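Local coordinates for FAD-binding PCMH-type domain-containing protein (Gibberella zeae, PDB 6YJO) that probably acts as an oligosaccharide-oxidising flavoenzyme of the oxygen-dependent FAD-linked oxidoreductase family, carrying a covalently bound FAD, at residues 55-60 with 70-75; 244-249 with 303-308; 375-380 with 435-440; 185-190 with 411-416. All blocks are in the same frame, centred on the assembly; numbering follows the deposited sequence.

Contacts 1, 3 and 4 are largely buried, whereas contact 2 lies farther out and is only partly covered. Contact 2 packs a helix on a strand of the seven-stranded antiparallel sheet; contact 3 packs another helix on the loop entering a strand of that sheet. Contact 1 belongs to the small parallel sheet of the FAD-binding region, and contact 4, the nearest of the four to the chain's centre, joins a loop of that region to one leading into the seven-stranded sheet. Contact 2 is purely aliphatic; contacts 1 and 3 are apolar too, but each uses the carbon chain of one charged residue, Glu57 or Arg377; contact 4 alone has a salt bridge across its segments.

Contact 1 (55-60 with 70-75); sequences VKEVKP and AAIALP
Glu57 brings the flat group of this contact, its carboxylate, yet Ile72 meets neither a face nor an edge of it: the isoleucine touches the CB and CG methylenes of the glutamate. The carboxylate oxygens turn to other partners. OE1 pairs with Arg337 in a salt bridge and accepts a hydrogen bond from Gln53, while OE2 has a weak, long ion pair with Lys98. Glutamate suits this place because its methylenes can pack against a hydrocarbon while its buried charge is probably balanced by Arg337. The Glu57 side chain is about 9 Å from the FAD.

The meeting point is one methyl. Ile72 CD1 lies 3.9 Å from Glu57 CG and 3.8 Å from Val58 CG2, so it bridges two consecutive residues. It gets there because Ile72 CG1 stands anti to the carbonyl carbon (chi1 -63°) and the chain then runs on extended, reaching across a gap where the nearest CA atoms, of Glu57 and Ile72, are 8.4 Å apart. On the other side Glu57 bends at chi2 (68°), which carries the acid group off from the methyl that its CG receives.

Ile72 is the middle residue of strand 71-73, an outermost strand of the three-stranded parallel sheet, and also touches Val119 of the adjoining strand 116-119. The chain of helix 52-57 thus faces this outermost strand through Glu57 and Val58.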
loop_
_atom_site.group_PDB
_atom_site.type_symbol
_atom_site.label_atom_id
_atom_site.label_comp_id
_atom_site.label_asym_id
_atom_site.label_seq_id
_atom_site.Cartn_x
_atom_site.Cartn_y
_atom_site.Cartn_z
ATOM N N VAL A 55 23.712 -10.159 6.360
ATOM C CA VAL A 55 22.855 -10.391 7.518
ATOM C C VAL A 55 21.976 -9.173 7.785
ATOM O O VAL A 55 20.879 -9.305 8.336
ATOM C CB VAL A 55 23.705 -10.764 8.750
ATOM C CG1 VAL A 55 24.002 -9.539 9.616
ATOM C CG2 VAL A 55 23.013 -11.848 9.556
ATOM N N LYS A 56 22.439 -7.981 7.397
ATOM C CA LYS A 56 21.681 -6.753 7.585
ATOM C C LYS A 56 20.654 -6.536 6.481
ATOM O O LYS A 56 19.648 -5.859 6.716
ATOM C CB LYS A 56 22.655 -5.570 7.648
ATOM C CG LYS A 56 22.119 -4.307 8.313
ATOM C CD LYS A 56 23.186 -3.220 8.360
ATOM C CE LYS A 56 24.227 -3.466 9.444
ATOM N NZ LYS A 56 23.715 -3.191 10.810
ATOM N N GLU A 57 20.882 -7.107 5.295
ATOM C CA GLU A 57 19.971 -6.972 4.166
ATOM C C GLU A 57 18.889 -8.042 4.163
ATOM O O GLU A 57 17.789 -7.799 3.654
ATOM C CB GLU A 57 20.753 -7.045 2.849
ATOM C CG GLU A 57 20.021 -6.443 1.666
ATOM C CD GLU A 57 19.866 -4.941 1.785
ATOM O OE1 GLU A 57 20.888 -4.230 1.681
ATOM O OE2 GLU A 57 18.728 -4.473 2.000
ATOM N N VAL A 58 19.186 -9.219 4.721
ATOM C CA VAL A 58 18.227 -10.321 4.775
ATOM C C VAL A 58 17.221 -10.152 5.903
ATOM O O VAL A 58 16.218 -10.875 5.942
ATOM C CB VAL A 58 19.031 -11.632 4.875
ATOM C CG1 VAL A 58 18.200 -12.764 5.459
ATOM C CG2 VAL A 58 19.576 -12.015 3.500
ATOM N N LYS A 59 17.449 -9.207 6.803
ATOM C CA LYS A 59 16.519 -8.906 7.886
ATOM C C LYS A 59 15.267 -8.243 7.318
ATOM O O LYS A 59 15.355 -7.105 6.837
ATOM C CB LYS A 59 17.197 -7.990 8.908
ATOM C CG LYS A 59 16.789 -8.230 10.359
ATOM C CD LYS A 59 16.957 -6.966 11.190
ATOM C CE LYS A 59 16.984 -7.246 12.682
ATOM N NZ LYS A 59 16.479 -6.090 13.476
ATOM N N PRO A 60 14.098 -8.885 7.357
ATOM C CA PRO A 60 12.906 -8.288 6.741
ATOM C C PRO A 60 12.406 -7.104 7.557
ATOM O O PRO A 60 12.836 -6.878 8.690
ATOM C CB PRO A 60 11.905 -9.444 6.759
ATOM C CG PRO A 60 12.242 -10.157 8.031
ATOM C CD PRO A 60 13.751 -10.075 8.154
ATOM N N ALA A 70 18.823 -16.641 -2.709
ATOM C CA ALA A 70 19.972 -17.297 -3.323
ATOM C C ALA A 70 21.081 -16.287 -3.587
ATOM O O ALA A 70 22.256 -16.575 -3.341
ATOM C CB ALA A 70 19.542 -17.995 -4.614
ATOM N N ALA A 71 20.716 -15.099 -4.068
ATOM C CA ALA A 71 21.615 -13.954 -4.099
ATOM C C ALA A 71 20.796 -12.680 -3.947
ATOM O O ALA A 71 19.585 -12.663 -4.184
ATOM C CB ALA A 71 22.442 -13.900 -5.390
ATOM N N ILE A 72 21.474 -11.618 -3.520
ATOM C CA ILE A 72 20.925 -10.266 -3.493
ATOM C C ILE A 72 21.734 -9.423 -4.467
ATOM O O ILE A 72 22.964 -9.345 -4.357
ATOM C CB ILE A 72 20.976 -9.645 -2.088
ATOM C CG1 ILE A 72 20.120 -10.426 -1.090
ATOM C CG2 ILE A 72 20.514 -8.197 -2.152
ATOM C CD1 ILE A 72 20.437 -10.077 0.350
ATOM N N ALA A 73 21.050 -8.799 -5.422
ATOM C CA ALA A 73 21.651 -7.761 -6.245
ATOM C C ALA A 73 21.342 -6.398 -5.641
ATOM O O ALA A 73 20.311 -6.205 -4.991
ATOM C CB ALA A 73 21.137 -7.826 -7.685
ATOM N N LEU A 74 22.262 -5.459 -5.837
ATOM C CA LEU A 74 22.122 -4.085 -5.361
ATOM C C LEU A 74 22.430 -3.149 -6.524
ATOM O O LEU A 74 23.479 -2.492 -6.554
ATOM C CB LEU A 74 23.039 -3.828 -4.165
ATOM C CG LEU A 74 22.955 -2.436 -3.533
ATOM C CD1 LEU A 74 21.525 -2.111 -3.113
ATOM C CD2 LEU A 74 23.894 -2.324 -2.342
ATOM N N PRO A 75 21.538 -3.077 -7.509
ATOM C CA PRO A 75 21.796 -2.239 -8.683
ATOM C C PRO A 75 21.736 -0.758 -8.346
ATOM O O PRO A 75 21.146 -0.337 -7.349
ATOM C CB PRO A 75 20.666 -2.629 -9.642
ATOM C CG PRO A 75 19.553 -3.038 -8.737
ATOM C CD PRO A 75 20.235 -3.759 -7.604
#

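Contact 2 (244-249 with 303-308); sequences FSIELD and PLLGDL
Ile246 and Leu248 face Leu305 and Leu308 in a helix-on-sheet packing, where helix 294-308 lies against strand 242-248 of the seven-stranded antiparallel sheet. Such a sheet with helices over it is consistent with the substrate domain of berberine-bridge-enzyme-like flavoproteins.

The strand offers alternate residues: Ile246 and Leu248 both direct their CB atoms at the helix and in roughly the same direction, the usual consequence of a two-residue strand repeat. The helix answers with residues three apart, which nearly complete one turn. The two leucines do not approach alike. Leu308 starts out facing the strand, whereas Leu305 leaves the helix more to one side and comes close only at its end, CG being anti to the carbonyl carbon (chi1 -68°). It is the CD2 branch of Leu305, not CD1, that touches the shaft of the isoleucine, with CD2 4.2 Å from Ile246 CG1.

Branched aliphatic residues fit here because nothing polar crosses the interface and their methyls can pack without polar partners. Ile286 of the adjoining strand 283-290 touches Ile246, Leu248 and Leu308, and so joins both pairs into one hydrophobic layer, while Leu304 turns to Met262 and Phe265 of helix 252-268. In the second pair two methyl branches pass alongside each other, Leu248 CD2 standing 4.4 Å from Leu308 CD1.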
loop_
_atom_site.group_PDB
_atom_site.type_symbol
_atom_site.label_atom_id
_atom_site.label_comp_id
_atom_site.label_asym_id
_atom_site.label_seq_id
_atom_site.Cartn_x
_atom_site.Cartn_y
_atom_site.Cartn_z
ATOM N N PHE A 244 -6.522 16.878 12.172
ATOM C CA PHE A 244 -7.448 16.884 13.297
ATOM C C PHE A 244 -7.574 15.487 13.888
ATOM O O PHE A 244 -7.340 14.482 13.215
ATOM C CB PHE A 244 -8.832 17.407 12.886
ATOM C CG PHE A 244 -9.533 16.562 11.845
ATOM C CD1 PHE A 244 -9.276 16.740 10.496
ATOM C CD2 PHE A 244 -10.468 15.610 12.219
ATOM C CE1 PHE A 244 -9.927 15.976 9.541
ATOM C CE2 PHE A 244 -11.120 14.842 11.269
ATOM C CZ PHE A 244 -10.849 15.026 9.931
ATOM N N SER A 245 -7.947 15.448 15.170
ATOM C CA SER A 245 -8.347 14.229 15.858
ATOM C C SER A 245 -9.631 14.489 16.632
ATOM O O SER A 245 -9.889 15.611 17.071
ATOM C CB SER A 245 -7.257 13.731 16.824
ATOM O OG SER A 245 -7.232 14.503 18.011
ATOM N N ILE A 246 -10.444 13.444 16.765
ATOM C CA ILE A 246 -11.607 13.425 17.648
ATOM C C ILE A 246 -11.496 12.157 18.481
ATOM O O ILE A 246 -11.590 11.048 17.941
ATOM C CB ILE A 246 -12.938 13.447 16.881
ATOM C CG1 ILE A 246 -13.066 14.699 16.006
ATOM C CG2 ILE A 246 -14.095 13.350 17.864
ATOM C CD1 ILE A 246 -12.980 14.406 14.518
ATOM N N GLU A 247 -11.298 12.311 19.787
ATOM C CA GLU A 247 -11.193 11.176 20.690
ATOM C C GLU A 247 -12.577 10.756 21.169
ATOM O O GLU A 247 -13.427 11.598 21.476
ATOM C CB GLU A 247 -10.309 11.526 21.885
ATOM C CG GLU A 247 -8.936 12.056 21.505
ATOM C CD GLU A 247 -8.071 12.337 22.719
ATOM O OE1 GLU A 247 -8.535 12.087 23.851
ATOM O OE2 GLU A 247 -6.926 12.804 22.541
ATOM N N LEU A 248 -12.796 9.444 21.228
ATOM C CA LEU A 248 -14.079 8.886 21.626
ATOM C C LEU A 248 -13.858 7.690 22.539
ATOM O O LEU A 248 -12.752 7.152 22.644
ATOM C CB LEU A 248 -14.908 8.452 20.411
ATOM C CG LEU A 248 -15.299 9.548 19.423
ATOM C CD1 LEU A 248 -14.487 9.414 18.140
ATOM C CD2 LEU A 248 -16.790 9.479 19.137
ATOM N N ASP A 249 -14.940 7.290 23.221
ATOM C CA ASP A 249 -14.977 6.055 24.010
ATOM C C ASP A 249 -16.379 5.445 23.854
ATOM O O ASP A 249 -17.242 5.546 24.733
ATOM C CB ASP A 249 -14.628 6.309 25.472
ATOM C CG ASP A 249 -14.537 5.028 26.270
ATOM O OD1 ASP A 249 -14.324 3.959 25.658
ATOM O OD2 ASP A 249 -14.694 5.088 27.504
ATOM N N PRO A 303 -22.094 18.022 10.498
ATOM C CA PRO A 303 -23.132 16.978 10.429
ATOM C C PRO A 303 -22.715 15.677 11.094
ATOM O O PRO A 303 -23.547 15.028 11.741
ATOM C CB PRO A 303 -23.359 16.801 8.918
ATOM C CG PRO A 303 -22.726 18.002 8.267
ATOM C CD PRO A 303 -21.587 18.376 9.162
ATOM N N LEU A 304 -21.448 15.276 10.960
ATOM C CA LEU A 304 -20.996 14.041 11.596
ATOM C C LEU A 304 -20.887 14.210 13.107
ATOM O O LEU A 304 -21.353 13.356 13.872
ATOM C CB LEU A 304 -19.655 13.604 11.002
ATOM C CG LEU A 304 -18.921 12.463 11.716
ATOM C CD1 LEU A 304 -19.791 11.217 11.812
ATOM C CD2 LEU A 304 -17.620 12.151 10.995
ATOM N N LEU A 305 -20.270 15.306 13.561
ATOM C CA LEU A 305 -20.155 15.536 14.997
ATOM C C LEU A 305 -21.525 15.623 15.657
ATOM O O LEU A 305 -21.670 15.272 16.833
ATOM C CB LEU A 305 -19.356 16.812 15.272
ATOM C CG LEU A 305 -17.864 16.818 14.918
ATOM C CD1 LEU A 305 -17.219 18.089 15.457
ATOM C CD2 LEU A 305 -17.134 15.583 15.443
ATOM N N GLY A 306 -22.536 16.089 14.921
ATOM C CA GLY A 306 -23.887 16.093 15.459
ATOM C C GLY A 306 -24.401 14.693 15.731
ATOM O O GLY A 306 -24.919 14.407 16.814
ATOM N N ASP A 307 -24.265 13.799 14.746
ATOM C CA ASP A 307 -24.663 12.411 14.954
ATOM C C ASP A 307 -23.856 11.776 16.079
ATOM O O ASP A 307 -24.390 10.991 16.872
ATOM C CB ASP A 307 -24.489 11.614 13.661
ATOM C CG ASP A 307 -25.294 12.186 12.510
ATOM O OD1 ASP A 307 -26.296 12.880 12.774
ATOM O OD2 ASP A 307 -24.927 11.940 11.340
ATOM N N LEU A 308 -22.567 12.112 16.171
ATOM C CA LEU A 308 -21.698 11.489 17.162
ATOM C C LEU A 308 -21.898 12.067 18.555
ATOM O O LEU A 308 -21.729 11.346 19.546
ATOM C CB LEU A 308 -20.232 11.653 16.756
ATOM C CG LEU A 308 -19.730 10.845 15.559
ATOM C CD1 LEU A 308 -18.243 11.101 15.352
ATOM C CD2 LEU A 308 -20.003 9.361 15.756
#

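Contact 3 (375-380 with 435-440); sequences DARHTW and FTVLKR
Val437, the residue most covered here, sets its CG1 methyl against the side chain of Arg377, and Trp380 supplies the third large share of the buried surface. Val437 CG1 is 4.1 Å from Arg377 CD. It occupies the crowded position between backbone N and carbonyl carbon (chi1 67°), and its side chain crosses the arginine at about a right angle, so the methyl bears on the shaft and not on the charged end.

Arg377 suits this role by its length. Its chain is extended from CG to NE, passing the helix with its methylenes and delivering the guanidinium beyond it, where NE forms a salt bridge with Asp423, NH2 bonds to Asn426 O, and Tyr427 makes a cation-pi contact.

Trp380 begins strand 380-386 and touches the helix through its CB, which lies 4.2 Å from Leu438 CD2. Leu438 leaves helix 431-446 at a slant, and only its end closes on the tryptophan. The indole itself is turned to other partners: NE1 is hydrogen-bonded to Asn370 OD1, and the ring meets Phe441 edge-to-face.

Across the two segments the attraction is therefore apolar, through carbon atoms alone. The polar ends are held by residues beyond them, so the apolar contact itself has little directionality, while the direction of the arginine's end is set by Asp423, Asn426 and Tyr427.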
loop_
_atom_site.group_PDB
_atom_site.type_symbol
_atom_site.label_atom_id
_atom_site.label_comp_id
_atom_site.label_asym_id
_atom_site.label_seq_id
_atom_site.Cartn_x
_atom_site.Cartn_y
_atom_site.Cartn_z
ATOM N N ASP A 375 -9.303 -11.767 29.278
ATOM C CA ASP A 375 -8.347 -12.786 28.859
ATOM C C ASP A 375 -7.973 -12.662 27.389
ATOM O O ASP A 375 -6.860 -13.039 27.006
ATOM C CB ASP A 375 -8.912 -14.182 29.118
ATOM C CG ASP A 375 -9.585 -14.297 30.467
ATOM O OD1 ASP A 375 -9.084 -13.690 31.437
ATOM O OD2 ASP A 375 -10.622 -14.992 30.553
ATOM N N ALA A 376 -8.871 -12.135 26.560
ATOM C CA ALA A 376 -8.694 -12.190 25.116
ATOM C C ALA A 376 -7.472 -11.387 24.669
ATOM O O ALA A 376 -6.923 -10.564 25.406
ATOM C CB ALA A 376 -9.945 -11.665 24.412
ATOM N N ARG A 377 -7.058 -11.643 23.429
ATOM C CA ARG A 377 -5.929 -10.943 22.828
ATOM C C ARG A 377 -6.319 -9.494 22.556
ATOM O O ARG A 377 -7.286 -9.230 21.832
ATOM C CB ARG A 377 -5.519 -11.652 21.539
ATOM C CG ARG A 377 -4.082 -11.420 21.080
ATOM C CD ARG A 377 -3.793 -12.273 19.847
ATOM N NE ARG A 377 -2.533 -11.947 19.180
ATOM C CZ ARG A 377 -1.374 -12.566 19.393
ATOM N NH1 ARG A 377 -1.280 -13.547 20.279
ATOM N NH2 ARG A 377 -0.297 -12.192 18.715
ATOM N N HIS A 378 -5.573 -8.557 23.144
ATOM C CA HIS A 378 -5.849 -7.130 23.021
ATOM C C HIS A 378 -4.745 -6.379 22.291
ATOM O O HIS A 378 -4.653 -5.154 22.411
ATOM C CB HIS A 378 -6.052 -6.517 24.406
ATOM C CG HIS A 378 -7.285 -6.993 25.101
ATOM N ND1 HIS A 378 -7.358 -7.131 26.470
ATOM C CD2 HIS A 378 -8.499 -7.350 24.620
ATOM C CE1 HIS A 378 -8.563 -7.559 26.801
ATOM N NE2 HIS A 378 -9.273 -7.701 25.697
ATOM N N THR A 379 -3.907 -7.082 21.541
ATOM C CA THR A 379 -2.729 -6.486 20.914
ATOM C C THR A 379 -3.003 -6.167 19.448
ATOM O O THR A 379 -2.213 -6.477 18.556
ATOM C CB THR A 379 -1.530 -7.420 21.074
ATOM O OG1 THR A 379 -0.340 -6.760 20.615
ATOM C CG2 THR A 379 -1.738 -8.726 20.306
ATOM N N TRP A 380 -4.145 -5.521 19.201
ATOM C CA TRP A 380 -4.636 -5.260 17.857
ATOM C C TRP A 380 -5.102 -3.813 17.757
ATOM O O TRP A 380 -5.196 -3.094 18.756
ATOM C CB TRP A 380 -5.789 -6.207 17.492
ATOM C CG TRP A 380 -6.915 -6.184 18.492
ATOM C CD1 TRP A 380 -7.103 -7.047 19.532
ATOM C CD2 TRP A 380 -8.002 -5.246 18.550
ATOM N NE1 TRP A 380 -8.235 -6.708 20.234
ATOM C CE2 TRP A 380 -8.805 -5.606 19.653
ATOM C CE3 TRP A 380 -8.372 -4.138 17.779
ATOM C CZ2 TRP A 380 -9.956 -4.899 20.002
ATOM C CZ3 TRP A 380 -9.516 -3.437 18.129
ATOM C CH2 TRP A 380 -10.293 -3.822 19.230
ATOM N N PHE A 435 -3.679 -14.826 14.310
ATOM C CA PHE A 435 -4.399 -15.010 13.051
ATOM C C PHE A 435 -5.897 -15.171 13.289
ATOM O O PHE A 435 -6.712 -14.669 12.506
ATOM C CB PHE A 435 -3.860 -16.228 12.294
ATOM C CG PHE A 435 -2.375 -16.198 12.043
ATOM C CD1 PHE A 435 -1.742 -15.042 11.621
ATOM C CD2 PHE A 435 -1.620 -17.342 12.218
ATOM C CE1 PHE A 435 -0.373 -15.030 11.386
ATOM C CE2 PHE A 435 -0.257 -17.336 11.988
ATOM C CZ PHE A 435 0.366 -16.179 11.571
ATOM N N THR A 436 -6.282 -15.873 14.360
ATOM C CA THR A 436 -7.699 -16.123 14.618
ATOM C C THR A 436 -8.455 -14.832 14.906
ATOM O O THR A 436 -9.575 -14.641 14.416
ATOM C CB THR A 436 -7.864 -17.089 15.792
ATOM O OG1 THR A 436 -7.166 -18.311 15.523
ATOM C CG2 THR A 436 -9.342 -17.381 16.023
ATOM N N VAL A 437 -7.873 -13.940 15.709
ATOM C CA VAL A 437 -8.621 -12.781 16.186
ATOM C C VAL A 437 -8.884 -11.801 15.048
ATOM O O VAL A 437 -9.987 -11.257 14.928
ATOM C CB VAL A 437 -7.875 -12.122 17.361
ATOM C CG1 VAL A 437 -6.552 -11.505 16.898
ATOM C CG2 VAL A 437 -8.762 -11.094 18.045
ATOM N N LEU A 438 -7.888 -11.563 14.190
ATOM C CA LEU A 438 -8.104 -10.658 13.065
ATOM C C LEU A 438 -9.087 -11.248 12.058
ATOM O O LEU A 438 -9.913 -10.522 11.493
ATOM C CB LEU A 438 -6.776 -10.320 12.382
ATOM C CG LEU A 438 -5.795 -9.395 13.118
ATOM C CD1 LEU A 438 -4.794 -8.801 12.136
ATOM C CD2 LEU A 438 -6.510 -8.288 13.884
ATOM N N LYS A 439 -9.014 -12.559 11.816
ATOM C CA LYS A 439 -9.966 -13.189 10.907
ATOM C C LYS A 439 -11.376 -13.164 11.486
ATOM O O LYS A 439 -12.349 -12.942 10.757
ATOM C CB LYS A 439 -9.536 -14.626 10.606
ATOM C CG LYS A 439 -10.412 -15.347 9.580
ATOM C CD LYS A 439 -9.795 -16.681 9.165
ATOM C CE LYS A 439 -10.712 -17.482 8.249
ATOM N NZ LYS A 439 -11.387 -18.605 8.963
ATOM N N ARG A 440 -11.506 -13.395 12.795
ATOM C CA ARG A 440 -12.815 -13.310 13.435
ATOM C C ARG A 440 -13.406 -11.913 13.286
ATOM O O ARG A 440 -14.616 -11.764 13.076
ATOM C CB ARG A 440 -12.696 -13.705 14.909
ATOM C CG ARG A 440 -13.904 -13.353 15.760
ATOM C CD ARG A 440 -13.856 -14.043 17.120
ATOM N NE ARG A 440 -12.522 -13.990 17.720
ATOM C CZ ARG A 440 -11.823 -15.046 18.136
ATOM N NH1 ARG A 440 -12.316 -16.276 18.048
ATOM N NH2 ARG A 440 -10.619 -14.865 18.660
#

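Contact 4 (185-190 with 411-416)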
loop_
_atom_site.group_PDB
_atom_site.type_symbol
_atom_site.label_atom_id
_atom_site.label_comp_id
_atom_site.label_asym_id
_atom_site.label_seq_id
_atom_site.Cartn_x
_atom_site.Cartn_y
_atom_site.Cartn_z
ATOM N N LEU A 185 -5.514 7.879 -5.463
ATOM C CA LEU A 185 -4.459 6.918 -5.185
ATOM C C LEU A 185 -3.172 7.342 -5.882
ATOM O O LEU A 185 -3.183 8.081 -6.870
ATOM C CB LEU A 185 -4.856 5.519 -5.661
ATOM C CG LEU A 185 -6.146 4.894 -5.126
ATOM C CD1 LEU A 185 -6.442 3.615 -5.893
ATOM C CD2 LEU A 185 -6.058 4.612 -3.628
ATOM N N THR A 186 -2.045 6.860 -5.355
ATOM C CA THR A 186 -0.764 7.149 -5.990
ATOM C C THR A 186 -0.757 6.689 -7.442
ATOM O O THR A 186 -0.211 7.373 -8.315
ATOM C CB THR A 186 0.376 6.482 -5.222
ATOM O OG1 THR A 186 0.204 6.694 -3.815
ATOM C CG2 THR A 186 1.717 7.061 -5.664
ATOM N N LEU A 187 -1.363 5.534 -7.725
ATOM C CA LEU A 187 -1.379 5.041 -9.096
ATOM C C LEU A 187 -2.334 5.824 -9.986
ATOM O O LEU A 187 -2.261 5.679 -11.212
ATOM C CB LEU A 187 -1.737 3.550 -9.132
ATOM C CG LEU A 187 -3.070 3.046 -8.574
ATOM C CD1 LEU A 187 -4.260 3.443 -9.434
ATOM C CD2 LEU A 187 -3.000 1.530 -8.441
ATOM N N ASP A 188 -3.224 6.639 -9.410
ATOM C CA ASP A 188 -4.095 7.469 -10.236
ATOM C C ASP A 188 -3.312 8.575 -10.925
ATOM O O ASP A 188 -3.727 9.061 -11.981
ATOM C CB ASP A 188 -5.224 8.057 -9.390
ATOM C CG ASP A 188 -6.223 7.005 -8.931
ATOM O OD1 ASP A 188 -6.271 5.913 -9.540
ATOM O OD2 ASP A 188 -6.966 7.271 -7.964
ATOM N N THR A 189 -2.177 8.975 -10.355
ATOM C CA THR A 189 -1.294 9.966 -10.956
ATOM C C THR A 189 -0.150 9.320 -11.728
ATOM O O THR A 189 0.790 10.016 -12.120
ATOM C CB THR A 189 -0.737 10.898 -9.876
ATOM O OG1 THR A 189 0.158 10.173 -9.025
ATOM C CG2 THR A 189 -1.867 11.471 -9.031
ATOM N N PHE A 190 -0.228 8.010 -11.966
ATOM C CA PHE A 190 0.850 7.257 -12.596
ATOM C C PHE A 190 0.834 7.468 -14.106
ATOM O O PHE A 190 -0.198 7.276 -14.758
ATOM C CB PHE A 190 0.702 5.770 -12.256
ATOM C CG PHE A 190 1.781 4.897 -12.830
ATOM C CD1 PHE A 190 3.043 4.867 -12.258
ATOM C CD2 PHE A 190 1.528 4.091 -13.930
ATOM C CE1 PHE A 190 4.035 4.063 -12.783
ATOM C CE2 PHE A 190 2.519 3.281 -14.458
ATOM C CZ PHE A 190 3.772 3.267 -13.884
ATOM N N PRO A 411 -9.535 -2.752 -8.793
ATOM C CA PRO A 411 -10.959 -3.047 -8.991
ATOM C C PRO A 411 -11.915 -2.390 -8.002
ATOM O O PRO A 411 -13.134 -2.511 -8.165
ATOM C CB PRO A 411 -10.995 -4.567 -8.827
ATOM C CG PRO A 411 -9.976 -4.807 -7.735
ATOM C CD PRO A 411 -8.899 -3.742 -7.904
ATOM N N HIS A 412 -11.401 -1.695 -6.983
ATOM C CA HIS A 412 -12.195 -1.337 -5.816
ATOM C C HIS A 412 -12.653 0.121 -5.812
ATOM O O HIS A 412 -13.045 0.634 -4.757
ATOM C CB HIS A 412 -11.410 -1.647 -4.540
ATOM C CG HIS A 412 -10.981 -3.077 -4.427
ATOM N ND1 HIS A 412 -11.870 -4.130 -4.486
ATOM C CD2 HIS A 412 -9.757 -3.630 -4.255
ATOM C CE1 HIS A 412 -11.212 -5.268 -4.358
ATOM N NE2 HIS A 412 -9.928 -4.993 -4.217
ATOM N N ARG A 413 -12.635 0.797 -6.963
ATOM C CA ARG A 413 -13.119 2.174 -6.990
ATOM C C ARG A 413 -14.590 2.271 -6.611
ATOM O O ARG A 413 -15.049 3.349 -6.217
ATOM C CB ARG A 413 -12.882 2.794 -8.367
ATOM C CG ARG A 413 -11.413 2.996 -8.675
ATOM C CD ARG A 413 -11.175 3.623 -10.033
ATOM N NE ARG A 413 -9.791 3.406 -10.443
ATOM C CZ ARG A 413 -8.747 3.993 -9.869
ATOM N NH1 ARG A 413 -8.930 4.839 -8.864
ATOM N NH2 ARG A 413 -7.520 3.735 -10.300
ATOM N N ASP A 414 -15.335 1.171 -6.712
ATOM C CA ASP A 414 -16.733 1.154 -6.301
ATOM C C ASP A 414 -16.904 0.916 -4.807
ATOM O O ASP A 414 -18.029 1.010 -4.305
ATOM C CB ASP A 414 -17.500 0.084 -7.086
ATOM C CG ASP A 414 -16.944 -1.315 -6.866
ATOM O OD1 ASP A 414 -15.885 -1.446 -6.214
ATOM O OD2 ASP A 414 -17.568 -2.286 -7.343
ATOM N N LYS A 415 -15.826 0.613 -4.091
ATOM C CA LYS A 415 -15.923 0.390 -2.658
ATOM C C LYS A 415 -15.943 1.723 -1.914
ATOM O O LYS A 415 -15.481 2.754 -2.410
ATOM C CB LYS A 415 -14.761 -0.473 -2.167
ATOM C CG LYS A 415 -14.588 -1.789 -2.927
ATOM C CD LYS A 415 -15.862 -2.632 -2.908
ATOM C CE LYS A 415 -15.657 -3.967 -3.617
ATOM N NZ LYS A 415 -15.269 -3.797 -5.046
ATOM N N LEU A 416 -16.491 1.693 -0.704
ATOM C CA LEU A 416 -16.605 2.890 0.114
ATOM C C LEU A 416 -15.613 2.944 1.263
ATOM O O LEU A 416 -15.135 4.030 1.592
ATOM C CB LEU A 416 -18.024 3.013 0.682
ATOM C CG LEU A 416 -18.304 4.222 1.575
ATOM C CD1 LEU A 416 -18.190 5.516 0.781
ATOM C CD2 LEU A 416 -19.675 4.101 2.217
#
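Leu185, Leu187 and Asp188 come from a tight turn with a 3-10 segment at 186-188, where Asp188 N bonds to Leu185 O at 2.9 Å, and they face an irregular loop whose nearest CA, that of Arg413, is 10.0 Å from the CA of Leu185. Arg413 spans this gap: its chain is extended from CG to NE, and the edge carrying NH1 and NH2 closes round OD1 of Asp188 in a salt bridge.

Arg413 NH2 reaches Asp188 OD1 at 2.6 Å, nearly along the C-O axis, though the bond is bent (134° at the hydrogen). Arg413 NH1 adds weaker bonds to both oxygens, and the planes of the two groups stand 42° apart, so this is not the flat two-pronged pairing. OD2 of Asp188 also accepts from Leu185 N at 3.0 Å, from above the carboxylate plane, which ties the acid to its own turn. NH1 of Arg413 bonds in addition to Val394 O. Leu187 CD1 lies at the guanidinium edge, 3.4 Å from Arg413 NH2. Asp188 is buried, so the arginine probably offsets its charge.

The turn lies next to the cofactor pocket, the Leu185 side chain being about 7 Å from the FAD and about 4 Å from that of Tyr176, which binds it. The contact thereby links the loop between helix 180-183 and strand 190-196 to the one entering strand 417-423 of the seven-stranded sheet.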